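Side-chain contact in DNA ligase (Archaeoglobus fulgidus, PDB 3GDE), which probably seals nicks in double-stranded DNA during replication, recombination and repair, using ATP and magnesium: residues Ala452-Asp455 against Lys460-Lys463. Sequence-based numbering, arbitrary orientation.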
ATOM      1  N   ALA A 452     -12.782   2.706  -7.547  1.00 26.43           N
ATOM      2  CA  ALA A 452     -12.714   3.774  -6.557  1.00 26.26           C
ATOM      3  C   ALA A 452     -11.291   4.175  -6.236  1.00 26.20           C
ATOM      4  O   ALA A 452     -10.390   3.338  -6.209  1.00 26.16           O
ATOM      5  CB  ALA A 452     -13.458   3.373  -5.278  1.00 25.98           C
ATOM      6  N   CYS A 453     -11.102   5.470  -6.012  1.00 26.66           N
ATOM      7  CA  CYS A 453      -9.844   5.993  -5.511  1.00 27.09           C
ATOM      8  C   CYS A 453      -9.931   6.146  -3.978  1.00 27.33           C
ATOM      9  O   CYS A 453     -11.003   6.020  -3.397  1.00 27.22           O
ATOM     10  CB  CYS A 453      -9.502   7.324  -6.198  1.00 26.95           C
ATOM     11  SG  CYS A 453     -10.511   8.734  -5.714  1.00 26.69           S
ATOM     12  N   LEU A 454      -8.798   6.429  -3.341  1.00 27.77           N
ATOM     13  CA  LEU A 454      -8.704   6.496  -1.893  1.00 28.59           C
ATOM     14  C   LEU A 454      -8.655   7.927  -1.330  1.00 29.13           C
ATOM     15  O   LEU A 454      -7.957   8.793  -1.854  1.00 29.57           O
ATOM     16  CB  LEU A 454      -7.480   5.697  -1.433  1.00 28.40           C
ATOM     17  CG  LEU A 454      -7.127   5.708   0.061  1.00 28.70           C
ATOM     18  CD1 LEU A 454      -8.006   4.729   0.856  1.00 25.64           C
ATOM     19  CD2 LEU A 454      -5.628   5.414   0.246  1.00 27.00           C
ATOM     20  N   ASP A 455      -9.424   8.170  -0.273  1.00 29.86           N
ATOM     21  CA  ASP A 455      -9.282   9.381   0.520  1.00 30.17           C
ATOM     22  C   ASP A 455      -8.346   9.011   1.665  1.00 30.30           C
ATOM     23  O   ASP A 455      -8.741   8.285   2.574  1.00 30.31           O
ATOM     24  CB  ASP A 455     -10.648   9.838   1.039  1.00 31.09           C
ATOM     25  CG  ASP A 455     -10.572  11.083   1.941  1.00 32.04           C
ATOM     26  OD1 ASP A 455      -9.472  11.485   2.374  1.00 33.18           O
ATOM     27  OD2 ASP A 455     -11.637  11.663   2.225  1.00 35.45           O
ATOM     28  N   LYS A 460     -11.694   6.276   3.269  1.00 31.67           N
ATOM     29  CA  LYS A 460     -12.899   5.976   2.491  1.00 32.52           C
ATOM     30  C   LYS A 460     -12.576   5.822   0.999  1.00 32.15           C
ATOM     31  O   LYS A 460     -11.642   6.442   0.495  1.00 32.04           O
ATOM     32  CB  LYS A 460     -13.971   7.042   2.728  1.00 32.57           C
ATOM     33  CG  LYS A 460     -14.621   6.934   4.111  1.00 35.12           C
ATOM     34  CD  LYS A 460     -15.150   8.267   4.613  1.00 37.95           C
ATOM     35  CE  LYS A 460     -16.644   8.373   4.453  1.00 41.32           C
ATOM     36  NZ  LYS A 460     -17.205   9.485   5.287  1.00 42.96           N
ATOM     37  N   LEU A 461     -13.339   4.974   0.312  1.00 32.26           N
ATOM     38  CA  LEU A 461     -13.179   4.776  -1.130  1.00 32.51           C
ATOM     39  C   LEU A 461     -14.212   5.601  -1.871  1.00 32.66           C
ATOM     40  O   LEU A 461     -15.417   5.459  -1.628  1.00 32.94           O
ATOM     41  CB  LEU A 461     -13.324   3.299  -1.524  1.00 32.68           C
ATOM     42  CG  LEU A 461     -12.162   2.300  -1.492  1.00 32.86           C
ATOM     43  CD1 LEU A 461     -10.780   2.971  -1.379  1.00 33.07           C
ATOM     44  CD2 LEU A 461     -12.351   1.319  -0.387  1.00 33.86           C
ATOM     45  N   LEU A 462     -13.740   6.469  -2.762  1.00 32.67           N
ATOM     46  CA  LEU A 462     -14.618   7.335  -3.536  1.00 32.76           C
ATOM     47  C   LEU A 462     -14.692   6.845  -4.984  1.00 32.96           C
ATOM     48  O   LEU A 462     -13.669   6.775  -5.685  1.00 32.80           O
ATOM     49  CB  LEU A 462     -14.153   8.799  -3.458  1.00 32.83           C
ATOM     50  CG  LEU A 462     -13.796   9.389  -2.080  1.00 33.42           C
ATOM     51  CD1 LEU A 462     -13.306  10.828  -2.189  1.00 33.25           C
ATOM     52  CD2 LEU A 462     -14.977   9.326  -1.132  1.00 34.70           C
ATOM     53  N   LYS A 463     -15.906   6.488  -5.413  1.00 33.18           N
ATOM     54  CA  LYS A 463     -16.152   6.001  -6.772  1.00 33.47           C
ATOM     55  C   LYS A 463     -15.711   7.000  -7.825  1.00 33.16           C
ATOM     56  O   LYS A 463     -15.859   8.206  -7.662  1.00 32.94           O
ATOM     57  CB  LYS A 463     -17.620   5.642  -6.994  1.00 33.77           C
ATOM     58  CG  LYS A 463     -17.972   4.232  -6.583  1.00 35.65           C
ATOM     59  CD  LYS A 463     -19.099   3.685  -7.456  1.00 39.68           C
ATOM     60  CE  LYS A 463     -19.715   2.445  -6.833  1.00 41.77           C
ATOM     61  NZ  LYS A 463     -20.806   1.885  -7.680  1.00 43.69           N
TER
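The closing end of a β hairpin in the C-terminal OB-fold domain brings C453 and L462 together as an antiparallel hydrogen-bonded pair. C453 N donates to L462 O at 2.9 Å, and L462 N returns a straighter bond to C453 O at 2.8 Å, with an N-H···O angle of 159°. Both carbonyl oxygens are also approached by CA-H groups: A452 CA lies 3.3 Å from L462 O, and L461 CA lies near C453 O. Nearer the turn, D455 N donates a third backbone hydrogen bond to K460 O at 2.9 Å.

Side chains alternate between the two faces. A452, L454 and L461 share one, where A452 CB meets L461 CB at 3.8 Å and V433 of strand 428-437 touches both residues. With CG anti to the backbone N (chi1 176°), and thus beside the carbonyl carbon, the L454 side chain slants across that of L461, and the two CD1 atoms come to 4.0 Å. C453 and L462 occupy the other face, against I542 of helix 542-550. The D455 carboxylate serves the turn itself, OD1 accepting a hydrogen bond from V457 N. C453 SG lies 3.7 Å from L462 O and makes a looser apolar contact with L462 CB at 4.3 Å.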